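Local coordinates for peptidase M28 (Shewanella amazonensis SB2B, PDB 3IIB), which probably acts as a zinc-dependent carboxypeptidase or dipeptidase of peptidase family M28, holding a pair of zinc ions in its active site, at residues A[268-273]-A[330-334]; A[274-278]-A[296-300]; A[256-261]-A[299-305]; A[139-143]-A[393-399]. All coordinates share one frame. Residues are numbered along the deposited sequence.

Overall arrangement
Contacts 1 and 3 build the two-zinc site, their centres 10 Å apart. Contact 1 brings D269 and D331, contact 3 brings H257 and E304, and both touch both zinc ions; H402 completes the protein ligands of the zinc of chain B. D269 OD2 and E304 OE2 lie 2.9 Å apart on that ion. Contact 2 lies behind the site, where helix 267-285 packs on strand 293-300; it shares L299 and Y300 with contact 3, and its I276 CD1 sits 3.5 Å from S330 OG of contact 1. Contact 4 is a surface contact, its centre 13 Å from that of contact 1, reached through Y397, whose CE1 is 3.2 Å from G333 N.

Contact 1 (A[268-273]-A[330-334]); sequences IDDGAG and SDFGA. With ZN (zinc ion), chain C; ZN (zinc ion), chain B.
The N-terminal turns of helix 267-285, with a pi-type turn at 268-271 and a cis peptide before D270, face an irregular loop after strand 324-329. S330 CA lies 4.8 Å from G273 CA; S330 O is 3.6 Å from G273 CA in a CA-H...O contact, so close that only glycine fits, and 2.7 Å from D270 OD2. D331 (chi1 t) chelates the zinc of chain C through OD1 at 2.1 Å and OD2 at 2.3 Å, beside D269 OD1 at 2.1 Å; D269 OD2 reaches the zinc of chain B at 2.0 Å. The CA-to-CB bond of F332 points away from the helix; its ring meets Y397 edge-to-face. G333 (phi 78°) has its CA 4.4 Å from I268 CA and 3.3 Å from I268 O; water 1 joins G333 N, I268 O and D331 OD1. A334 CB meets A272 CB at 4.0 Å. A metal-bridging carboxylate is characteristic of co-catalytic zinc peptidases. D269 OD1 and D331 OD1, 3.2 Å apart, would repel but for the cation both bind.

Contact 2 (A[274-278]-A[296-300]); sequences VAIVT and RVVLY
Residues 274-278 form regular alpha-helix within helix 267-285, with T278 N bonded to V274 O at 3.0 Å, and residues 296-300 are extended at the end of strand 293-300. The two short axes approach to 9.0 Å and run nearly antiparallel, at 166° between their N-to-C directions. In register, the CA of V274 lies 6.7 Å from that of L299, and the CA of T278 lies 6.7 Å from that of V297. V297 and L299 point toward the helix, whereas V298, between them, points away from it. This is the helix-on-sheet packing of a beta-alpha-beta unit, in which strand 247-257, helix 267-285 and strand 293-300 follow one another and the two strands lie parallel as neighbours. Branched and aliphatic residues suit the buried, apolar interface. V277 (chi1 m) points at the strand and places CG2 3.9 Å from V297 CG1 and 4.1 Å from L299 CD2. One turn earlier, V274 (chi1 t) sets CG1 3.9 Å from L299 CD1; L299 takes the m,t rotamer, which extends its tip to the helix. T278 (chi1 m) can be buried because its OG1 donates to V274 O at 2.7 Å, and the same OG1 then packs 4.1 Å from V297 CG1. Helix 42-57 adds L55 against T278 and L299, while R296 carries its guanidinium to salt bridges with E241 and E320.

Contact 3 (A[256-261]-A[299-305]); sequences AHLDSW and LYAAEEL. With ZN (zinc ion), chain C; ZN (zinc ion), chain B.
Strands 247-257 and 293-300 end side by side in parallel, A256 pairing with L299 (CA-CA 5.1 Å) and H257 with Y300 (4.3 Å), before both segments become loops. Y300 N donates to A256 O and L258 N to Y300 O, both at 2.8 Å, so two strong bonds bracket H257, whose N is taken by D270 OD2. Beyond the strands the D259 carboxylate (chi1 p) replaces strand pairing: OD2 accepts from E304 N at 3.0 Å, and OD1 more weakly from E303 N at 2.9 Å; D259 N, buried here, has no partner in the model. H257 (chi1 p) uses ND1 for weak bonds to D259 OD1 at 3.0 Å and D259 O at 2.9 Å, which turns NE2 to the zinc of chain C at 2.2 Å. E303 CB makes a CH-pi contact 3.8 Å from the imidazole centroid, and E303 OE1 accepts from water 5 at 2.7 Å. E304 (m,m) chelates the zinc of chain B through OE1 at 2.2 Å and OE2 at 2.4 Å. W261 NE1 donates to water 7 at 3.0 Å, which donates to E304 O at 2.9 Å, and weakly to E304 OE1 at 3.2 Å; water 6 links W261 N with E304 OE2. Ligands at strand ends characterise the M28 zinc site. Water 5 bridges the ions, and its bond to E303 is consistent with a general base, as in related enzymes.

Contact 4 (A[139-143]-A[393-399]); sequences ERHRD and DGSDYFD
An Asx turn at D393 shapes the loop that follows strand 387-392 on the surface of the M28 peptidase fold, and against it lies the loop between strand 131-134 and helix 145-163. D393 OD1 accepts from S395 N at 2.9 Å, the short acidic side chain being just long enough to close the turn. Neither segment is regular helix or strand; residues 139-141 are extended, R142 turns to helical angles (phi/psi -55°/-37°), and the nearest CA pair is R142 with S395 at 4.2 Å. There R142 O accepts from G394 N at 2.8 Å, the one backbone-to-backbone hydrogen bond between the loops, and R142 CA packs 3.5 Å from S395 OG. The long R140 (chi1 t, chi2 t, chi3 m) spans to D399, which is held in turn by T176: R140 NH1 lies 3.0 Å from D399 OD1 and 3.2 Å from D399 OD2 in a salt bridge, and NH2 is 3.2 Å from OD1. R140 NH1 also donates to S395 O at 2.9 Å, so both acceptors lie at the guanidinium edge. H141 points away, its NE2 donating to E139 OE1 at 2.8 Å. The ring of Y397 instead reaches inward to I268 and D269, near the zinc site. R142 forms a cation-pi contact with Y338, and water 9 bridges R142 NH1 at 3.0 Å to D393 OD2 at 2.9 Å.

Contact 1 (A[268-273]-A[330-334])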
loop_
_atom_site.group_PDB
_atom_site.type_symbol
_atom_site.label_atom_id
_atom_site.label_comp_id
_atom_site.label_asym_id
_atom_site.label_seq_id
_atom_site.Cartn_x
_atom_site.Cartn_y
_atom_site.Cartn_z
ATOM N N ILE A 268 5.896 -12.844 3.692
ATOM C CA ILE A 268 6.309 -12.839 5.080
ATOM C C ILE A 268 5.479 -13.809 5.897
ATOM O O ILE A 268 5.918 -14.278 6.957
ATOM C CB ILE A 268 6.334 -11.389 5.683
ATOM C CG1 ILE A 268 4.930 -10.875 5.913
ATOM C CG2 ILE A 268 7.168 -10.429 4.775
ATOM C CD1 ILE A 268 4.863 -9.490 6.543
ATOM N N ASP A 269 4.264 -14.113 5.411
ATOM C CA ASP A 269 3.407 -15.069 6.080
ATOM C C ASP A 269 3.081 -16.219 5.115
ATOM O O ASP A 269 2.061 -16.156 4.402
ATOM C CB ASP A 269 2.111 -14.400 6.519
ATOM C CG ASP A 269 1.301 -15.270 7.450
ATOM O OD1 ASP A 269 1.832 -16.304 7.918
ATOM O OD2 ASP A 269 0.119 -14.944 7.712
ATOM N N ASP A 270 3.896 -17.260 5.069
ATOM C CA ASP A 270 5.078 -17.451 5.885
ATOM C C ASP A 270 6.216 -17.998 5.025
ATOM O O ASP A 270 6.987 -18.882 5.432
ATOM C CB ASP A 270 4.724 -18.400 7.056
ATOM C CG ASP A 270 5.838 -18.539 8.072
ATOM O OD1 ASP A 270 6.628 -17.562 8.249
ATOM O OD2 ASP A 270 5.916 -19.651 8.711
ATOM N N GLY A 271 6.367 -17.436 3.823
ATOM C CA GLY A 271 7.476 -17.786 2.974
ATOM C C GLY A 271 8.804 -17.534 3.669
ATOM O O GLY A 271 9.763 -18.304 3.513
ATOM N N ALA A 272 8.895 -16.463 4.434
ATOM C CA ALA A 272 10.103 -16.179 5.173
ATOM C C ALA A 272 10.442 -17.319 6.137
ATOM O O ALA A 272 11.573 -17.720 6.239
ATOM C CB ALA A 272 9.925 -14.875 5.933
ATOM N N GLY A 273 9.431 -17.822 6.854
ATOM C CA GLY A 273 9.631 -18.899 7.825
ATOM C C GLY A 273 10.045 -20.179 7.134
ATOM O O GLY A 273 10.975 -20.833 7.581
ATOM N N SER A 330 9.075 -20.838 13.062
ATOM C CA SER A 330 9.230 -19.462 12.568
ATOM C C SER A 330 7.937 -19.087 11.817
ATOM O O SER A 330 7.664 -19.612 10.724
ATOM C CB SER A 330 10.402 -19.361 11.630
ATOM O OG SER A 330 10.666 -18.006 11.209
ATOM N N ASP A 331 7.166 -18.179 12.394
ATOM C CA ASP A 331 5.930 -17.671 11.743
ATOM C C ASP A 331 5.592 -16.284 12.301
ATOM O O ASP A 331 4.492 -16.043 12.772
ATOM C CB ASP A 331 4.755 -18.601 11.958
ATOM C CG ASP A 331 3.535 -18.156 11.188
ATOM O OD1 ASP A 331 3.726 -17.566 10.118
ATOM O OD2 ASP A 331 2.410 -18.424 11.611
ATOM N N PHE A 332 6.558 -15.392 12.226
ATOM C CA PHE A 332 6.326 -13.975 12.522
ATOM C C PHE A 332 7.174 -13.123 11.585
ATOM O O PHE A 332 7.794 -12.142 11.991
ATOM C CB PHE A 332 6.569 -13.723 14.003
ATOM C CG PHE A 332 5.944 -12.466 14.528
ATOM C CD1 PHE A 332 4.826 -11.899 13.937
ATOM C CD2 PHE A 332 6.472 -11.847 15.658
ATOM C CE1 PHE A 332 4.277 -10.772 14.446
ATOM C CE2 PHE A 332 5.874 -10.709 16.196
ATOM C CZ PHE A 332 4.792 -10.163 15.583
ATOM N N GLY A 333 7.149 -13.501 10.307
ATOM C CA GLY A 333 7.793 -12.740 9.230
ATOM C C GLY A 333 9.285 -12.943 9.182
ATOM O O GLY A 333 9.757 -14.052 9.405
ATOM N N ALA A 334 10.006 -11.873 8.834
ATOM C CA ALA A 334 11.465 -11.914 8.608
ATOM C C ALA A 334 12.237 -11.003 9.541
ATOM O O ALA A 334 13.454 -10.929 9.422
ATOM C CB ALA A 334 11.807 -11.571 7.156
HETATM ZN ZN ZN C . 1.631 -17.374 9.687
HETATM ZN ZN ZN B . -1.396 -15.984 8.568
HETATM O O HOH W 1 4.868 -15.157 9.392
HETATM O O HOH W 2 8.616 -16.529 10.020
HETATM O O HOH W 3 1.555 -15.545 11.207
HETATM O O HOH W 4 -1.676 -15.323 10.577
HETATM O O HOH W 5 -0.313 -17.378 9.766
#

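Contact 2 (A[274-278]-A[296-300])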
loop_
_atom_site.group_PDB
_atom_site.type_symbol
_atom_site.label_atom_id
_atom_site.label_comp_id
_atom_site.label_asym_id
_atom_site.label_seq_id
_atom_site.Cartn_x
_atom_site.Cartn_y
_atom_site.Cartn_z
ATOM N N VAL A 274 9.421 -20.500 6.008
ATOM C CA VAL A 274 9.870 -21.674 5.234
ATOM C C VAL A 274 11.390 -21.585 4.898
ATOM O O VAL A 274 12.149 -22.571 5.053
ATOM C CB VAL A 274 9.040 -21.822 3.943
ATOM C CG1 VAL A 274 9.626 -22.911 3.044
ATOM C CG2 VAL A 274 7.561 -22.119 4.296
ATOM N N ALA A 275 11.807 -20.407 4.440
ATOM C CA ALA A 275 13.192 -20.178 4.037
ATOM C C ALA A 275 14.103 -20.222 5.216
ATOM O O ALA A 275 15.227 -20.735 5.110
ATOM C CB ALA A 275 13.335 -18.836 3.326
ATOM N N ILE A 276 13.647 -19.676 6.344
ATOM C CA ILE A 276 14.497 -19.601 7.535
ATOM C C ILE A 276 14.832 -20.998 8.005
ATOM O O ILE A 276 16.016 -21.343 8.176
ATOM C CB ILE A 276 13.814 -18.775 8.638
ATOM C CG1 ILE A 276 13.895 -17.293 8.288
ATOM C CG2 ILE A 276 14.451 -19.048 10.022
ATOM C CD1 ILE A 276 12.822 -16.413 8.992
ATOM N N VAL A 277 13.795 -21.825 8.221
ATOM C CA VAL A 277 14.048 -23.185 8.769
ATOM C C VAL A 277 14.723 -24.111 7.751
ATOM O O VAL A 277 15.645 -24.883 8.120
ATOM C CB VAL A 277 12.811 -23.838 9.427
ATOM C CG1 VAL A 277 12.271 -22.932 10.582
ATOM C CG2 VAL A 277 11.697 -24.184 8.406
ATOM N N THR A 278 14.374 -23.983 6.473
ATOM C CA THR A 278 15.016 -24.814 5.407
ATOM C C THR A 278 16.488 -24.453 5.229
ATOM O O THR A 278 17.347 -25.336 5.193
ATOM C CB THR A 278 14.280 -24.713 4.082
ATOM O OG1 THR A 278 12.913 -25.087 4.285
ATOM C CG2 THR A 278 14.896 -25.660 3.030
ATOM N N ARG A 296 14.420 -32.351 12.092
ATOM C CA ARG A 296 13.291 -32.508 11.196
ATOM C C ARG A 296 12.697 -31.125 10.870
ATOM O O ARG A 296 12.252 -30.395 11.778
ATOM C CB ARG A 296 12.241 -33.432 11.833
ATOM C CG ARG A 296 11.021 -33.642 10.921
ATOM C CD ARG A 296 9.993 -34.578 11.509
ATOM N NE ARG A 296 10.510 -35.945 11.557
ATOM C CZ ARG A 296 9.994 -36.932 12.291
ATOM N NH1 ARG A 296 8.933 -36.726 13.091
ATOM N NH2 ARG A 296 10.535 -38.133 12.226
ATOM N N VAL A 297 12.719 -30.769 9.573
ATOM C CA VAL A 297 12.064 -29.574 9.071
ATOM C C VAL A 297 10.636 -29.963 8.744
ATOM O O VAL A 297 10.416 -30.893 7.986
ATOM C CB VAL A 297 12.762 -28.996 7.823
ATOM C CG1 VAL A 297 11.938 -27.855 7.187
ATOM C CG2 VAL A 297 14.166 -28.463 8.182
ATOM N N VAL A 298 9.660 -29.280 9.340
ATOM C CA VAL A 298 8.270 -29.556 9.008
ATOM C C VAL A 298 7.657 -28.296 8.432
ATOM O O VAL A 298 7.660 -27.241 9.094
ATOM C CB VAL A 298 7.418 -30.053 10.219
ATOM C CG1 VAL A 298 6.019 -30.371 9.764
ATOM C CG2 VAL A 298 8.091 -31.223 10.862
ATOM N N LEU A 299 7.138 -28.413 7.207
ATOM C CA LEU A 299 6.490 -27.319 6.540
ATOM C C LEU A 299 5.006 -27.635 6.555
ATOM O O LEU A 299 4.534 -28.491 5.806
ATOM C CB LEU A 299 7.037 -27.114 5.124
ATOM C CG LEU A 299 8.541 -26.986 4.972
ATOM C CD1 LEU A 299 8.956 -26.741 3.500
ATOM C CD2 LEU A 299 9.007 -25.817 5.847
ATOM N N TYR A 300 4.305 -27.011 7.490
ATOM C CA TYR A 300 2.950 -27.416 7.808
ATOM C C TYR A 300 1.953 -26.902 6.808
ATOM O O TYR A 300 2.058 -25.784 6.309
ATOM C CB TYR A 300 2.522 -26.925 9.219
ATOM C CG TYR A 300 3.218 -27.584 10.396
ATOM C CD1 TYR A 300 2.758 -28.771 10.890
ATOM C CD2 TYR A 300 4.302 -26.996 11.027
ATOM C CE1 TYR A 300 3.352 -29.388 12.000
ATOM C CE2 TYR A 300 4.921 -27.610 12.109
ATOM C CZ TYR A 300 4.423 -28.783 12.605
ATOM O OH TYR A 300 5.003 -29.367 13.707
#

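Contact 3 (A[256-261]-A[299-305])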
loop_
_atom_site.group_PDB
_atom_site.type_symbol
_atom_site.label_atom_id
_atom_site.label_comp_id
_atom_site.label_asym_id
_atom_site.label_seq_id
_atom_site.Cartn_x
_atom_site.Cartn_y
_atom_site.Cartn_z
ATOM N N ALA A 256 7.681 -24.305 9.963
ATOM C CA ALA A 256 7.045 -23.115 9.403
ATOM C C ALA A 256 5.762 -23.622 8.782
ATOM O O ALA A 256 5.571 -24.854 8.682
ATOM C CB ALA A 256 7.958 -22.455 8.308
ATOM N N HIS A 257 4.898 -22.736 8.294
ATOM C CA HIS A 257 3.759 -23.223 7.460
ATOM C C HIS A 257 3.957 -22.853 6.006
ATOM O O HIS A 257 4.470 -21.793 5.719
ATOM C CB HIS A 257 2.381 -22.777 7.977
ATOM C CG HIS A 257 2.137 -21.303 8.007
ATOM N ND1 HIS A 257 1.445 -20.648 7.014
ATOM C CD2 HIS A 257 2.394 -20.370 8.963
ATOM C CE1 HIS A 257 1.343 -19.366 7.321
ATOM N NE2 HIS A 257 1.902 -19.173 8.504
ATOM N N LEU A 258 3.558 -23.759 5.104
ATOM C CA LEU A 258 3.758 -23.605 3.672
ATOM C C LEU A 258 2.605 -22.886 3.033
ATOM O O LEU A 258 2.739 -22.319 1.925
ATOM C CB LEU A 258 3.917 -25.000 3.030
ATOM C CG LEU A 258 4.270 -25.051 1.540
ATOM C CD1 LEU A 258 5.531 -24.201 1.239
ATOM C CD2 LEU A 258 4.408 -26.513 1.084
ATOM N N ASP A 259 1.449 -22.904 3.688
ATOM C CA ASP A 259 0.277 -22.281 3.074
ATOM C C ASP A 259 0.272 -20.764 3.338
ATOM O O ASP A 259 1.015 -20.264 4.198
ATOM C CB ASP A 259 -1.005 -22.928 3.585
ATOM C CG ASP A 259 -1.275 -22.630 5.090
ATOM O OD1 ASP A 259 -0.350 -22.815 5.924
ATOM O OD2 ASP A 259 -2.406 -22.219 5.450
ATOM N N SER A 260 -0.627 -20.058 2.653
ATOM C CA SER A 260 -0.755 -18.620 2.825
ATOM C C SER A 260 -2.145 -18.225 2.469
ATOM O O SER A 260 -2.932 -19.059 2.007
ATOM C CB SER A 260 0.213 -17.845 1.900
ATOM O OG SER A 260 -0.128 -17.889 0.509
ATOM N N TRP A 261 -2.453 -16.946 2.693
ATOM C CA TRP A 261 -3.633 -16.326 2.041
ATOM C C TRP A 261 -3.326 -16.029 0.559
ATOM O O TRP A 261 -2.162 -16.191 0.084
ATOM C CB TRP A 261 -4.166 -15.126 2.835
ATOM C CG TRP A 261 -4.891 -15.667 4.048
ATOM C CD1 TRP A 261 -4.377 -15.810 5.288
ATOM C CD2 TRP A 261 -6.161 -16.330 4.057
ATOM N NE1 TRP A 261 -5.286 -16.432 6.122
ATOM C CE2 TRP A 261 -6.386 -16.783 5.382
ATOM C CE3 TRP A 261 -7.130 -16.592 3.073
ATOM C CZ2 TRP A 261 -7.540 -17.465 5.748
ATOM C CZ3 TRP A 261 -8.285 -17.260 3.437
ATOM C CH2 TRP A 261 -8.487 -17.689 4.758
ATOM N N LEU A 299 7.138 -28.413 7.207
ATOM C CA LEU A 299 6.490 -27.319 6.540
ATOM C C LEU A 299 5.006 -27.635 6.555
ATOM O O LEU A 299 4.534 -28.491 5.806
ATOM C CB LEU A 299 7.037 -27.114 5.124
ATOM C CG LEU A 299 8.541 -26.986 4.972
ATOM C CD1 LEU A 299 8.956 -26.741 3.500
ATOM C CD2 LEU A 299 9.007 -25.817 5.847
ATOM N N TYR A 300 4.305 -27.011 7.490
ATOM C CA TYR A 300 2.950 -27.416 7.808
ATOM C C TYR A 300 1.953 -26.902 6.808
ATOM O O TYR A 300 2.058 -25.784 6.309
ATOM C CB TYR A 300 2.522 -26.925 9.219
ATOM C CG TYR A 300 3.218 -27.584 10.396
ATOM C CD1 TYR A 300 2.758 -28.771 10.890
ATOM C CD2 TYR A 300 4.302 -26.996 11.027
ATOM C CE1 TYR A 300 3.352 -29.388 12.000
ATOM C CE2 TYR A 300 4.921 -27.610 12.109
ATOM C CZ TYR A 300 4.423 -28.783 12.605
ATOM O OH TYR A 300 5.003 -29.367 13.707
ATOM N N ALA A 301 0.954 -27.741 6.562
ATOM C CA ALA A 301 -0.212 -27.423 5.767
ATOM C C ALA A 301 -1.264 -26.672 6.569
ATOM O O ALA A 301 -1.493 -26.934 7.756
ATOM C CB ALA A 301 -0.873 -28.755 5.200
ATOM N N ALA A 302 -1.950 -25.777 5.863
ATOM C CA ALA A 302 -3.235 -25.255 6.267
ATOM C C ALA A 302 -3.201 -24.623 7.657
ATOM O O ALA A 302 -4.145 -24.725 8.417
ATOM C CB ALA A 302 -4.318 -26.350 6.136
ATOM N N GLU A 303 -2.108 -23.945 7.973
ATOM C CA GLU A 303 -2.041 -23.195 9.239
ATOM C C GLU A 303 -3.099 -22.097 9.292
ATOM O O GLU A 303 -3.698 -21.874 10.329
ATOM C CB GLU A 303 -0.631 -22.630 9.459
ATOM C CG GLU A 303 -0.464 -21.922 10.800
ATOM C CD GLU A 303 -0.908 -20.468 10.798
ATOM O OE1 GLU A 303 -1.106 -19.910 9.703
ATOM O OE2 GLU A 303 -1.035 -19.875 11.888
ATOM N N GLU A 304 -3.312 -21.413 8.176
ATOM C CA GLU A 304 -4.238 -20.273 8.090
ATOM C C GLU A 304 -5.685 -20.657 8.358
ATOM O O GLU A 304 -6.483 -19.817 8.747
ATOM C CB GLU A 304 -4.139 -19.595 6.711
ATOM C CG GLU A 304 -2.744 -19.103 6.292
ATOM C CD GLU A 304 -2.282 -17.879 7.063
ATOM O OE1 GLU A 304 -2.962 -17.469 8.030
ATOM O OE2 GLU A 304 -1.259 -17.310 6.636
ATOM N N LEU A 305 -6.001 -21.938 8.175
ATOM C CA LEU A 305 -7.352 -22.427 8.344
ATOM C C LEU A 305 -7.576 -23.036 9.738
ATOM O O LEU A 305 -8.558 -23.740 9.948
ATOM C CB LEU A 305 -7.687 -23.451 7.260
ATOM C CG LEU A 305 -7.430 -22.969 5.822
ATOM C CD1 LEU A 305 -7.960 -24.067 4.858
ATOM C CD2 LEU A 305 -8.066 -21.601 5.522
HETATM ZN ZN ZN C . 1.631 -17.374 9.687
HETATM ZN ZN ZN B . -1.396 -15.984 8.568
HETATM O O HOH W 6 -0.544 -15.533 4.434
HETATM O O HOH W 7 -6.074 -16.974 8.976
HETATM O O HOH W 5 -0.313 -17.378 9.766
HETATM O O HOH W 4 -1.676 -15.323 10.577
HETATM O O HOH W 3 1.555 -15.545 11.207
#

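Contact 4 (A[139-143]-A[393-399])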
loop_
_atom_site.group_PDB
_atom_site.type_symbol
_atom_site.label_atom_id
_atom_site.label_comp_id
_atom_site.label_asym_id
_atom_site.label_seq_id
_atom_site.Cartn_x
_atom_site.Cartn_y
_atom_site.Cartn_z
ATOM N N GLU A 139 -3.018 -1.751 17.538
ATOM C CA GLU A 139 -1.782 -1.098 17.979
ATOM C C GLU A 139 -0.575 -1.815 17.419
ATOM O O GLU A 139 -0.572 -3.024 17.282
ATOM C CB GLU A 139 -1.681 -1.098 19.506
ATOM C CG GLU A 139 -2.747 -0.229 20.192
ATOM C CD GLU A 139 -2.666 -0.319 21.729
ATOM O OE1 GLU A 139 -1.720 -0.958 22.246
ATOM O OE2 GLU A 139 -3.558 0.230 22.414
ATOM N N ARG A 140 0.448 -1.039 17.098
ATOM C CA ARG A 140 1.731 -1.580 16.657
ATOM C C ARG A 140 2.587 -1.963 17.862
ATOM O O ARG A 140 2.824 -1.115 18.737
ATOM C CB ARG A 140 2.468 -0.511 15.838
ATOM C CG ARG A 140 3.765 -0.995 15.210
ATOM C CD ARG A 140 4.530 0.141 14.487
ATOM N NE ARG A 140 3.661 0.788 13.521
ATOM C CZ ARG A 140 3.367 0.318 12.312
ATOM N NH1 ARG A 140 3.909 -0.774 11.865
ATOM N NH2 ARG A 140 2.535 0.990 11.529
ATOM N N HIS A 141 3.096 -3.196 17.856
ATOM C CA HIS A 141 3.980 -3.719 18.912
ATOM C C HIS A 141 4.990 -4.679 18.339
ATOM O O HIS A 141 4.696 -5.474 17.442
ATOM C CB HIS A 141 3.173 -4.447 19.979
ATOM C CG HIS A 141 2.276 -3.552 20.765
ATOM N ND1 HIS A 141 2.730 -2.820 21.843
ATOM C CD2 HIS A 141 0.959 -3.259 20.634
ATOM C CE1 HIS A 141 1.729 -2.108 22.335
ATOM N NE2 HIS A 141 0.643 -2.362 21.626
ATOM N N ARG A 142 6.196 -4.655 18.892
ATOM C CA ARG A 142 7.224 -5.591 18.455
ATOM C C ARG A 142 6.786 -7.034 18.553
ATOM O O ARG A 142 7.110 -7.850 17.672
ATOM C CB ARG A 142 8.466 -5.389 19.314
ATOM C CG ARG A 142 9.569 -6.291 19.009
ATOM C CD ARG A 142 10.861 -5.806 19.608
ATOM N NE ARG A 142 10.906 -5.985 21.045
ATOM C CZ ARG A 142 12.027 -5.963 21.772
ATOM N NH1 ARG A 142 13.211 -5.818 21.192
ATOM N NH2 ARG A 142 11.956 -6.132 23.085
ATOM N N ASP A 143 6.028 -7.352 19.601
ATOM C CA ASP A 143 5.596 -8.713 19.846
ATOM C C ASP A 143 4.237 -9.029 19.287
ATOM O O ASP A 143 3.746 -10.136 19.500
ATOM C CB ASP A 143 5.637 -9.034 21.354
ATOM C CG ASP A 143 4.675 -8.183 22.184
ATOM O OD1 ASP A 143 3.824 -7.445 21.627
ATOM O OD2 ASP A 143 4.791 -8.246 23.432
ATOM N N ASP A 393 11.117 -9.603 15.870
ATOM C CA ASP A 393 10.614 -8.223 15.837
ATOM C C ASP A 393 9.554 -8.106 14.739
ATOM O O ASP A 393 9.862 -8.147 13.538
ATOM C CB ASP A 393 11.739 -7.218 15.613
ATOM C CG ASP A 393 11.265 -5.760 15.694
ATOM O OD1 ASP A 393 10.112 -5.434 15.350
ATOM O OD2 ASP A 393 12.078 -4.926 16.126
ATOM N N GLY A 394 8.296 -8.001 15.160
ATOM C CA GLY A 394 7.205 -7.870 14.219
ATOM C C GLY A 394 6.584 -6.486 14.177
ATOM O O GLY A 394 5.361 -6.339 13.881
ATOM N N SER A 395 7.365 -5.461 14.492
ATOM C CA SER A 395 6.801 -4.085 14.520
ATOM C C SER A 395 6.110 -3.705 13.215
ATOM O O SER A 395 5.104 -3.005 13.252
ATOM C CB SER A 395 7.881 -3.045 14.796
ATOM O OG SER A 395 8.396 -3.226 16.097
ATOM N N ASP A 396 6.663 -4.155 12.076
ATOM C CA ASP A 396 6.085 -3.843 10.760
ATOM C C ASP A 396 5.231 -4.980 10.170
ATOM O O ASP A 396 4.633 -4.809 9.121
ATOM C CB ASP A 396 7.170 -3.432 9.762
ATOM C CG ASP A 396 8.104 -4.572 9.381
ATOM O OD1 ASP A 396 8.237 -5.550 10.180
ATOM O OD2 ASP A 396 8.752 -4.461 8.295
ATOM N N TYR A 397 5.143 -6.113 10.862
ATOM C CA TYR A 397 4.543 -7.322 10.282
ATOM C C TYR A 397 3.083 -7.121 9.895
ATOM O O TYR A 397 2.660 -7.534 8.807
ATOM C CB TYR A 397 4.666 -8.449 11.298
ATOM C CG TYR A 397 4.153 -9.792 10.863
ATOM C CD1 TYR A 397 4.889 -10.593 10.004
ATOM C CD2 TYR A 397 2.945 -10.275 11.363
ATOM C CE1 TYR A 397 4.429 -11.868 9.656
ATOM C CE2 TYR A 397 2.460 -11.525 10.974
ATOM C CZ TYR A 397 3.229 -12.314 10.143
ATOM O OH TYR A 397 2.795 -13.558 9.773
ATOM N N PHE A 398 2.321 -6.484 10.766
ATOM C CA PHE A 398 0.896 -6.275 10.502
ATOM C C PHE A 398 0.586 -5.106 9.581
ATOM O O PHE A 398 -0.593 -4.813 9.310
ATOM C CB PHE A 398 0.103 -6.252 11.823
ATOM C CG PHE A 398 0.148 -7.588 12.558
ATOM C CD1 PHE A 398 -0.517 -8.696 12.039
ATOM C CD2 PHE A 398 0.919 -7.755 13.670
ATOM C CE1 PHE A 398 -0.460 -9.912 12.650
ATOM C CE2 PHE A 398 0.978 -8.968 14.296
ATOM C CZ PHE A 398 0.295 -10.072 13.767
ATOM N N ASP A 399 1.615 -4.465 9.040
ATOM C CA ASP A 399 1.426 -3.593 7.867
ATOM C C ASP A 399 1.133 -4.392 6.598
ATOM O O ASP A 399 0.472 -3.874 5.702
ATOM C CB ASP A 399 2.608 -2.705 7.606
ATOM C CG ASP A 399 2.891 -1.732 8.743
ATOM O OD1 ASP A 399 2.034 -1.532 9.626
ATOM O OD2 ASP A 399 3.990 -1.157 8.733
HETATM O O HOH W 8 2.695 -5.211 15.488
HETATM O O HOH W 9 13.926 -5.682 18.273
#